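Local coordinates for protein succinyl-CoA ligase (ADP-forming) subunit alpha (PDB 6HXI) that is a CoA-ligase-family subunit that binds coenzyme A in a Rossmann-like part and carries a helical region related to the C-terminal domain of citrate synthase, at residues 70-75 with 97-102; 92-97 with 118-123; 127-132 with 209-214. All coordinates share one frame; numbering follows the deposited sequence.

Contact 1 of 3, residues 70-75 with 97-102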
loop_
_atom_site.group_PDB
_atom_site.type_symbol
_atom_site.label_atom_id
_atom_site.label_comp_id
_atom_site.label_asym_id
_atom_site.label_seq_id
_atom_site.Cartn_x
_atom_site.Cartn_y
_atom_site.Cartn_z
ATOM N N THR B 70 25.878 -7.256 27.116
ATOM C CA THR B 70 27.157 -7.338 27.845
ATOM C C THR B 70 27.077 -8.179 29.132
ATOM O O THR B 70 26.001 -8.372 29.697
ATOM C CB THR B 70 27.721 -5.914 28.173
ATOM O OG1 THR B 70 26.993 -5.339 29.267
ATOM C CG2 THR B 70 27.711 -4.953 26.981
ATOM N N ILE B 71 28.249 -8.639 29.599
ATOM C CA ILE B 71 28.423 -9.399 30.840
ATOM C C ILE B 71 28.118 -8.498 32.068
ATOM O O ILE B 71 27.305 -8.934 32.882
ATOM C CB ILE B 71 29.791 -10.099 30.909
ATOM C CG1 ILE B 71 29.920 -11.171 29.815
ATOM C CG2 ILE B 71 30.052 -10.690 32.313
ATOM C CD1 ILE B 71 31.408 -11.536 29.415
ATOM N N PRO B 72 28.682 -7.254 32.215
ATOM C CA PRO B 72 28.313 -6.409 33.371
ATOM C C PRO B 72 26.816 -6.088 33.494
ATOM O O PRO B 72 26.328 -5.969 34.612
ATOM C CB PRO B 72 29.130 -5.129 33.148
ATOM C CG PRO B 72 30.267 -5.556 32.308
ATOM C CD PRO B 72 29.687 -6.568 31.379
ATOM N N LEU B 73 26.094 -5.934 32.370
ATOM C CA LEU B 73 24.655 -5.632 32.414
ATOM C C LEU B 73 23.849 -6.832 32.903
ATOM O O LEU B 73 22.928 -6.662 33.710
ATOM C CB LEU B 73 24.123 -5.142 31.066
ATOM C CG LEU B 73 24.379 -3.675 30.732
ATOM C CD1 LEU B 73 24.148 -3.412 29.265
ATOM C CD2 LEU B 73 23.493 -2.748 31.554
ATOM N N ALA B 74 24.222 -8.040 32.454
ATOM C CA ALA B 74 23.568 -9.285 32.872
ATOM C C ALA B 74 23.851 -9.547 34.337
ATOM O O ALA B 74 22.918 -9.839 35.080
ATOM C CB ALA B 74 24.038 -10.453 32.025
ATOM N N ALA B 75 25.130 -9.402 34.763
ATOM C CA ALA B 75 25.566 -9.640 36.137
ATOM C C ALA B 75 24.827 -8.746 37.132
ATOM O O ALA B 75 24.364 -9.238 38.159
ATOM C CB ALA B 75 27.071 -9.467 36.260
ATOM N N THR B 97 36.080 -14.078 28.890
ATOM C CA THR B 97 36.361 -14.804 30.148
ATOM C C THR B 97 36.952 -13.858 31.195
ATOM O O THR B 97 36.529 -13.882 32.353
ATOM C CB THR B 97 37.293 -15.999 29.927
ATOM O OG1 THR B 97 36.724 -16.852 28.932
ATOM C CG2 THR B 97 37.538 -16.781 31.210
ATOM N N MET B 98 37.900 -13.005 30.764
ATOM C CA MET B 98 38.549 -12.032 31.617
ATOM C C MET B 98 37.536 -11.041 32.175
ATOM O O MET B 98 37.559 -10.766 33.381
ATOM C CB MET B 98 39.727 -11.352 30.899
ATOM C CG MET B 98 40.925 -12.285 30.664
ATOM S SD MET B 98 41.740 -12.848 32.176
ATOM C CE MET B 98 42.604 -11.317 32.678
ATOM N N GLU B 99 36.600 -10.579 31.326
ATOM C CA GLU B 99 35.521 -9.683 31.759
ATOM C C GLU B 99 34.596 -10.372 32.782
ATOM O O GLU B 99 34.275 -9.776 33.801
ATOM C CB GLU B 99 34.739 -9.156 30.550
ATOM C CG GLU B 99 33.888 -7.934 30.855
ATOM C CD GLU B 99 33.143 -7.353 29.666
ATOM O OE1 GLU B 99 32.672 -6.196 29.772
ATOM O OE2 GLU B 99 33.044 -8.045 28.625
ATOM N N ALA B 100 34.211 -11.634 32.536
ATOM C CA ALA B 100 33.378 -12.385 33.473
ATOM C C ALA B 100 34.094 -12.612 34.820
ATOM O O ALA B 100 33.450 -12.499 35.869
ATOM C CB ALA B 100 32.974 -13.714 32.864
ATOM N N LEU B 101 35.427 -12.919 34.792
ATOM C CA LEU B 101 36.239 -13.156 36.002
ATOM C C LEU B 101 36.368 -11.872 36.859
ATOM O O LEU B 101 36.441 -11.949 38.084
ATOM C CB LEU B 101 37.641 -13.724 35.648
ATOM C CG LEU B 101 37.743 -15.177 35.115
ATOM C CD1 LEU B 101 39.167 -15.498 34.662
ATOM C CD2 LEU B 101 37.318 -16.216 36.162
ATOM N N LYS B 102 36.360 -10.705 36.217
ATOM C CA LYS B 102 36.420 -9.403 36.886
ATOM C C LYS B 102 35.089 -9.049 37.597
ATOM O O LYS B 102 35.079 -8.181 38.466
ATOM C CB LYS B 102 36.895 -8.295 35.919
ATOM C CG LYS B 102 38.400 -8.383 35.632
ATOM C CD LYS B 102 38.797 -7.783 34.282
ATOM C CE LYS B 102 40.200 -8.187 33.868
ATOM N NZ LYS B 102 40.547 -7.697 32.503
HETATM O O HOH W 1 30.433 -8.278 27.585
#
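Ile71 and Ala100 meet where helix 71-77 begins beside helix 93-102, and their CA atoms, 6.4 Å apart, are the nearest pair across the two segments. The short axes run in similar directions, crossing at -34°, yet stay 10.1 Å apart, a spacing that the isoleucine has to bridge. Its chi1 of -65° sets CG2 opposite the backbone N and CG1 beside that N, which spreads two branches over the partner helix. CG2 packs 3.9 Å from Ala100 CA, while CD1 reaches across to Glu99 OE2 and the backbone N of Ala100. A lone methyl suits position 100, since it lets a branched side chain come right up to the backbone.

The other side is polar and less buried. Glu99, with its chain extended, crosses the Pro72 side chain at about a right angle and puts OE1 3.4 Å from Pro72 CD. No direct hydrogen bond joins the segments; one water does, accepting from Ile71 N at 3.0 Å and donating to Glu99 OE2 at 2.8 Å. Proline fits the first turn of a helix, where an amide hydrogen is not needed for the helical bonds. Thr70, right before Ile71, is the N-cap, its OG1 accepting from Leu73 N at 3.3 Å. The carboxylate of Glu99 is probably also favoured by this nearby helix start.

Beneath the pair lies the mixed sheet of the Rossmann-like part: Ile71 rests on Ile46 of strand 42-46 and Ala100 on Val109 of strand 108-111, while Glu103, in the loop after helix 93-102, borders Ile71 and Pro72.

Contact 2 of 3, residues 92-97 with 118-123. With COA (coenzyme A), chain G.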
loop_
_atom_site.group_PDB
_atom_site.type_symbol
_atom_site.label_atom_id
_atom_site.label_comp_id
_atom_site.label_asym_id
_atom_site.label_seq_id
_atom_site.Cartn_x
_atom_site.Cartn_y
_atom_site.Cartn_z
ATOM N N SER B 92 37.669 -14.512 20.698
ATOM C CA SER B 92 36.978 -13.701 21.704
ATOM C C SER B 92 36.939 -14.300 23.108
ATOM O O SER B 92 36.514 -13.627 24.047
ATOM C CB SER B 92 35.554 -13.421 21.240
ATOM O OG SER B 92 35.571 -12.627 20.067
ATOM N N ALA B 93 37.326 -15.575 23.236
ATOM C CA ALA B 93 37.306 -16.334 24.484
ATOM C C ALA B 93 38.057 -15.648 25.617
ATOM O O ALA B 93 37.511 -15.566 26.716
ATOM C CB ALA B 93 37.845 -17.728 24.251
ATOM N N PHE B 94 39.281 -15.110 25.352
ATOM C CA PHE B 94 40.058 -14.434 26.389
ATOM C C PHE B 94 39.379 -13.197 26.954
ATOM O O PHE B 94 39.166 -13.125 28.159
ATOM C CB PHE B 94 41.476 -14.108 25.904
ATOM C CG PHE B 94 42.389 -13.462 26.928
ATOM C CD1 PHE B 94 43.022 -14.226 27.901
ATOM C CD2 PHE B 94 42.662 -12.097 26.879
ATOM C CE1 PHE B 94 43.876 -13.626 28.834
ATOM C CE2 PHE B 94 43.520 -11.502 27.806
ATOM C CZ PHE B 94 44.126 -12.269 28.774
ATOM N N GLU B 95 39.062 -12.219 26.096
ATOM C CA GLU B 95 38.450 -10.962 26.517
ATOM C C GLU B 95 37.150 -11.159 27.323
ATOM O O GLU B 95 36.971 -10.523 28.359
ATOM C CB GLU B 95 38.199 -10.050 25.302
ATOM C CG GLU B 95 39.425 -9.297 24.809
ATOM C CD GLU B 95 39.198 -7.866 24.334
ATOM O OE1 GLU B 95 40.140 -7.046 24.452
ATOM O OE2 GLU B 95 38.069 -7.555 23.877
ATOM N N THR B 96 36.278 -12.057 26.858
ATOM C CA THR B 96 34.985 -12.344 27.492
ATOM C C THR B 96 35.163 -13.103 28.823
ATOM O O THR B 96 34.507 -12.743 29.798
ATOM C CB THR B 96 34.032 -13.024 26.490
ATOM O OG1 THR B 96 34.592 -14.275 26.083
ATOM C CG2 THR B 96 33.759 -12.131 25.239
ATOM N N THR B 97 36.080 -14.078 28.890
ATOM C CA THR B 97 36.361 -14.804 30.148
ATOM C C THR B 97 36.952 -13.858 31.195
ATOM O O THR B 97 36.529 -13.882 32.353
ATOM C CB THR B 97 37.293 -15.999 29.927
ATOM O OG1 THR B 97 36.724 -16.852 28.932
ATOM C CG2 THR B 97 37.538 -16.781 31.210
ATOM N N GLU B 118 48.070 -20.498 24.139
ATOM C CA GLU B 118 48.570 -21.038 25.410
ATOM C C GLU B 118 48.843 -19.920 26.413
ATOM O O GLU B 118 48.501 -20.075 27.589
ATOM C CB GLU B 118 49.791 -21.914 25.172
ATOM C CG GLU B 118 49.436 -23.224 24.491
ATOM C CD GLU B 118 50.549 -24.051 23.869
ATOM O OE1 GLU B 118 51.738 -23.770 24.134
ATOM O OE2 GLU B 118 50.220 -25.005 23.128
ATOM N N ARG B 119 49.373 -18.765 25.930
ATOM C CA ARG B 119 49.635 -17.602 26.782
ATOM C C ARG B 119 48.348 -17.027 27.439
ATOM O O ARG B 119 48.352 -16.743 28.635
ATOM C CB ARG B 119 50.436 -16.517 26.050
ATOM C CG ARG B 119 50.586 -15.256 26.895
ATOM C CD ARG B 119 51.693 -14.316 26.498
ATOM N NE ARG B 119 51.688 -13.172 27.410
ATOM C CZ ARG B 119 52.251 -13.157 28.617
ATOM N NH1 ARG B 119 52.170 -12.074 29.380
ATOM N NH2 ARG B 119 52.907 -14.227 29.069
ATOM N N GLN B 120 47.269 -16.892 26.656
ATOM C CA GLN B 120 45.947 -16.433 27.078
ATOM C C GLN B 120 45.354 -17.372 28.137
ATOM O O GLN B 120 44.847 -16.892 29.156
ATOM C CB GLN B 120 45.009 -16.332 25.874
ATOM C CG GLN B 120 45.304 -15.117 24.971
ATOM C CD GLN B 120 44.381 -15.030 23.778
ATOM O OE1 GLN B 120 43.273 -15.572 23.765
ATOM N NE2 GLN B 120 44.830 -14.376 22.723
ATOM N N SER B 121 45.467 -18.705 27.921
ATOM C CA SER B 121 44.980 -19.717 28.879
ATOM C C SER B 121 45.737 -19.633 30.200
ATOM O O SER B 121 45.106 -19.710 31.255
ATOM C CB SER B 121 45.076 -21.109 28.287
ATOM O OG SER B 121 44.115 -21.184 27.255
ATOM N N ARG B 122 47.075 -19.461 30.154
ATOM C CA ARG B 122 47.903 -19.296 31.353
ATOM C C ARG B 122 47.474 -18.034 32.124
ATOM O O ARG B 122 47.366 -18.072 33.348
ATOM C CB ARG B 122 49.383 -19.176 30.987
ATOM C CG ARG B 122 50.042 -20.469 30.591
ATOM C CD ARG B 122 51.556 -20.348 30.633
ATOM N NE ARG B 122 52.086 -19.480 29.576
ATOM C CZ ARG B 122 52.359 -19.887 28.339
ATOM N NH1 ARG B 122 52.849 -19.035 27.448
ATOM N NH2 ARG B 122 52.180 -21.158 27.994
ATOM N N VAL B 123 47.204 -16.930 31.407
ATOM C CA VAL B 123 46.742 -15.666 32.028
ATOM C C VAL B 123 45.332 -15.846 32.646
ATOM O O VAL B 123 45.093 -15.317 33.725
ATOM C CB VAL B 123 46.847 -14.438 31.093
ATOM C CG1 VAL B 123 46.180 -13.207 31.715
ATOM C CG2 VAL B 123 48.310 -14.148 30.744
HETATM N N1A COA G . 29.813 -9.921 9.558
HETATM C C2A COA G . 30.979 -9.946 10.213
HETATM N N3A COA G . 31.428 -10.851 11.093
HETATM C C4A COA G . 30.501 -11.793 11.332
HETATM C C5A COA G . 29.254 -11.894 10.741
HETATM C C6A COA G . 28.923 -10.917 9.780
HETATM N N6A COA G . 27.802 -10.942 9.061
HETATM N N7A COA G . 28.528 -12.933 11.302
HETATM C C8A COA G . 29.341 -13.436 12.195
HETATM N N9A COA G . 30.552 -12.794 12.274
HETATM C C1B COA G . 31.657 -13.079 13.188
HETATM C C2B COA G . 31.310 -13.052 14.671
HETATM O O2B COA G . 31.305 -11.715 15.176
HETATM C C3B COA G . 32.463 -13.885 15.240
HETATM O O3B COA G . 33.679 -13.114 15.361
HETATM P P3B COA G . 34.832 -13.440 16.413
HETATM O O7A COA G . 35.205 -14.872 16.220
HETATM O O8A COA G . 35.933 -12.488 16.110
HETATM O O9A COA G . 34.242 -13.115 17.796
HETATM C C4B COA G . 32.778 -14.893 14.127
HETATM O O4B COA G . 32.146 -14.382 12.935
HETATM C C5B COA G . 32.331 -16.308 14.390
HETATM O O5B COA G . 30.991 -16.253 14.918
HETATM P P1A COA G . 30.525 -17.205 16.162
HETATM O O1A COA G . 29.053 -17.303 16.330
HETATM O O2A COA G . 31.256 -16.863 17.451
HETATM O O3A COA G . 31.130 -18.550 15.553
HETATM P P2A COA G . 31.095 -20.127 15.771
HETATM O O4A COA G . 29.991 -20.714 14.988
HETATM O O5A COA G . 32.432 -20.622 15.269
HETATM O O6A COA G . 30.910 -20.393 17.359
HETATM C CBP COA G . 32.026 -21.868 18.950
HETATM C CCP COA G . 32.029 -20.500 18.258
HETATM C CDP COA G . 33.217 -21.916 19.918
HETATM C CEP COA G . 30.721 -22.093 19.739
HETATM C CAP COA G . 32.166 -22.972 17.867
HETATM O OAP COA G . 33.191 -22.658 16.941
HETATM C C9P COA G . 32.359 -24.399 18.365
HETATM O O9P COA G . 31.384 -25.058 18.735
HETATM N N8P COA G . 33.614 -24.876 18.362
HETATM C C7P COA G . 33.964 -26.184 18.899
HETATM C C6P COA G . 34.861 -26.069 20.102
HETATM C C5P COA G . 35.316 -27.417 20.608
HETATM O O5P COA G . 35.441 -28.370 19.841
HETATM N N4P COA G . 35.544 -27.510 21.918
HETATM C C3P COA G . 35.884 -28.764 22.577
HETATM C C2P COA G . 34.668 -29.619 22.871
HETATM S S1P COA G . 35.282 -31.009 23.861
HETATM O O HOH W 2 40.743 -15.288 22.784
#
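Phe94 and Gln120, each in an early turn of its helix, form the closest backbone approach here, with CA atoms 6.3 Å apart. The ring of Phe94 lies against the partner helix: with CG opposite the backbone N (chi1 -177°), it is carried obliquely across Gln120 to Val123. Gln120 lays its CG over one ring face in a CH-pi contact, 4.2 Å from the centroid of the Phe94 ring and 27° off its normal. Val123 comes instead to the ring edge, CG1 standing near the ring plane, 3.7 Å from Phe94 CZ.

Glutamine suits a boundary like this because its methylenes pack on the aromatic while its amide oxygen can still take a water. That amide is turned 48° from the ring, and OE1 comes within 3.2 Å of Phe94 CB. A water donates to Gln120 OE1 at 2.7 Å and accepts from Phe94 N at 3.0 Å, giving a partner to an amide of the first helical turn.

Just before that turn, Ser92 OG donates to O9A of the coenzyme A 3'-phosphate at 2.7 Å. The same hydroxyl is hydrogen-bonded to Lys479 of the second subunit.

Met124 also packs on Phe94. Ala93 and Thr97 face strand 108-111, whereas the Citrate lyase chain packs on the other helix, with its Trp226 against Gln120 and its Leu156 against Val123.

Contact 3 of 3, residues 127-132 with 209-214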
loop_
_atom_site.group_PDB
_atom_site.type_symbol
_atom_site.label_atom_id
_atom_site.label_comp_id
_atom_site.label_asym_id
_atom_site.label_seq_id
_atom_site.Cartn_x
_atom_site.Cartn_y
_atom_site.Cartn_z
ATOM N N THR B 127 44.635 -15.703 36.635
ATOM C CA THR B 127 43.600 -14.751 37.044
ATOM C C THR B 127 42.587 -15.477 37.930
ATOM O O THR B 127 42.235 -14.973 38.992
ATOM C CB THR B 127 42.970 -14.058 35.816
ATOM O OG1 THR B 127 43.978 -13.290 35.172
ATOM C CG2 THR B 127 41.818 -13.127 36.173
ATOM N N ALA B 128 42.197 -16.692 37.525
ATOM C CA ALA B 128 41.254 -17.530 38.262
ATOM C C ALA B 128 41.772 -17.884 39.641
ATOM O O ALA B 128 41.059 -17.681 40.627
ATOM C CB ALA B 128 40.922 -18.786 37.459
ATOM N N ARG B 129 43.025 -18.352 39.722
ATOM C CA ARG B 129 43.679 -18.749 40.982
ATOM C C ARG B 129 43.822 -17.572 41.955
ATOM O O ARG B 129 43.510 -17.731 43.131
ATOM C CB ARG B 129 45.029 -19.475 40.729
ATOM C CG ARG B 129 44.848 -20.808 39.978
ATOM C CD ARG B 129 46.136 -21.589 39.734
ATOM N NE ARG B 129 46.215 -22.170 38.382
ATOM C CZ ARG B 129 45.622 -23.300 37.985
ATOM N NH1 ARG B 129 45.776 -23.735 36.741
ATOM N NH2 ARG B 129 44.866 -23.996 38.828
ATOM N N LYS B 130 44.200 -16.384 41.445
ATOM C CA LYS B 130 44.358 -15.151 42.216
ATOM C C LYS B 130 43.037 -14.686 42.853
ATOM O O LYS B 130 43.047 -14.221 43.984
ATOM C CB LYS B 130 44.952 -14.044 41.314
ATOM C CG LYS B 130 45.381 -12.763 42.029
ATOM C CD LYS B 130 45.655 -11.658 41.015
ATOM C CE LYS B 130 45.373 -10.266 41.540
ATOM N NZ LYS B 130 43.915 -9.961 41.595
ATOM N N LEU B 131 41.908 -14.838 42.129
ATOM C CA LEU B 131 40.574 -14.421 42.573
ATOM C C LEU B 131 39.730 -15.543 43.214
ATOM O O LEU B 131 38.536 -15.322 43.460
ATOM C CB LEU B 131 39.807 -13.837 41.378
ATOM C CG LEU B 131 40.405 -12.663 40.617
ATOM C CD1 LEU B 131 39.676 -12.483 39.308
ATOM C CD2 LEU B 131 40.356 -11.380 41.435
ATOM N N ASP B 132 40.330 -16.729 43.483
ATOM C CA ASP B 132 39.656 -17.920 44.034
ATOM C C ASP B 132 38.430 -18.352 43.167
ATOM O O ASP B 132 37.364 -18.723 43.673
ATOM C CB ASP B 132 39.303 -17.746 45.530
ATOM C CG ASP B 132 39.415 -19.046 46.312
ATOM O OD1 ASP B 132 38.476 -19.886 46.217
ATOM O OD2 ASP B 132 40.461 -19.251 46.976
ATOM N N GLY B 209 42.711 -23.982 32.207
ATOM C CA GLY B 209 42.251 -23.001 33.184
ATOM C C GLY B 209 42.313 -23.580 34.581
ATOM O O GLY B 209 42.612 -22.869 35.547
ATOM N N SER B 210 42.059 -24.901 34.679
ATOM C CA SER B 210 42.121 -25.681 35.909
ATOM C C SER B 210 42.677 -27.055 35.555
ATOM O O SER B 210 42.343 -27.616 34.505
ATOM C CB SER B 210 40.740 -25.821 36.544
ATOM O OG SER B 210 39.786 -26.352 35.636
ATOM N N ASN B 211 43.566 -27.566 36.401
ATOM C CA ASN B 211 44.200 -28.861 36.224
ATOM C C ASN B 211 43.288 -29.940 36.777
ATOM O O ASN B 211 42.341 -29.629 37.502
ATOM C CB ASN B 211 45.579 -28.865 36.915
ATOM C CG ASN B 211 46.579 -28.011 36.156
ATOM O OD1 ASN B 211 46.837 -26.855 36.507
ATOM N ND2 ASN B 211 47.064 -28.520 35.018
ATOM N N MET B 212 43.540 -31.201 36.417
ATOM C CA MET B 212 42.719 -32.304 36.902
ATOM C C MET B 212 42.709 -32.372 38.425
ATOM O O MET B 212 41.645 -32.612 39.006
ATOM C CB MET B 212 43.181 -33.645 36.323
ATOM C CG MET B 212 42.772 -33.870 34.883
ATOM S SD MET B 212 43.483 -35.433 34.318
ATOM C CE MET B 212 42.774 -35.569 32.849
ATOM N N LEU B 213 43.879 -32.140 39.072
ATOM C CA LEU B 213 44.014 -32.198 40.537
ATOM C C LEU B 213 43.088 -31.240 41.268
ATOM O O LEU B 213 42.565 -31.623 42.308
ATOM C CB LEU B 213 45.470 -32.029 41.022
ATOM C CG LEU B 213 45.706 -32.206 42.545
ATOM C CD1 LEU B 213 45.347 -33.630 43.023
ATOM C CD2 LEU B 213 47.117 -31.812 42.937
ATOM N N ASP B 214 42.846 -30.027 40.719
ATOM C CA ASP B 214 41.943 -29.034 41.321
ATOM C C ASP B 214 40.590 -29.695 41.614
ATOM O O ASP B 214 40.130 -29.672 42.769
ATOM C CB ASP B 214 41.760 -27.813 40.387
ATOM C CG ASP B 214 43.038 -27.113 39.944
ATOM O OD1 ASP B 214 44.141 -27.596 40.300
ATOM O OD2 ASP B 214 42.937 -26.086 39.229
#
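A bend at chi3 (-138°) in Arg129 swings its guanidinium toward Asp214, whose CG points opposite its carbonyl carbon and presents the carboxylate to the incoming group. Arg129 NH2 and Asp214 OD2 form a salt bridge, with a hydrogen bond of 2.9 Å that is noticeably bent (136° at the hydrogen). The acceptor lies at the guanidinium's edge and is met on its syn side, the two planes standing 85° apart.

Arginine suits this place through its reach, spanning from helix 118-130 to the loop and first turn of helix 212-221. Gly209 O sits over one guanidinium face, 3.5 Å from Arg129 NH1 but at an angle too poor for a hydrogen bond. Asn211 OD1 approaches the same NH1 to 3.3 Å. A weak bond from Asn211 N, just ahead of the helix, links the Asp214 carboxylate loosely to the preceding loop.

Asn211 ND2 is held by Asp238, and Ser210 OG by Val135 O and His215. The contact joins the end of a helix flanking the first sheet, closed by a Schellman motif with Asp132 at C-prime, to the CoA-ligase family region, where helix 212-221 lies against helix 239-247.

All three contacts lie on the same side of the chain's centre, along a run of helices and the loop before helix 212-221. Contacts 1 and 2 share helix 93-102 and Thr97, while contacts 2 and 3 share helix 118-130, engaged near its start and its end. Partly buried contact 1 and surface contact 2 are each bridged by a water on a first-turn amide, but packing is aliphatic in the first and aromatic in the second, beside the coenzyme and Citrate lyase. Contact 3 has buried loop residues, but its salt bridge lies toward the outside. Met98 CE packs on Val123 and Thr127, where the three contacts adjoin.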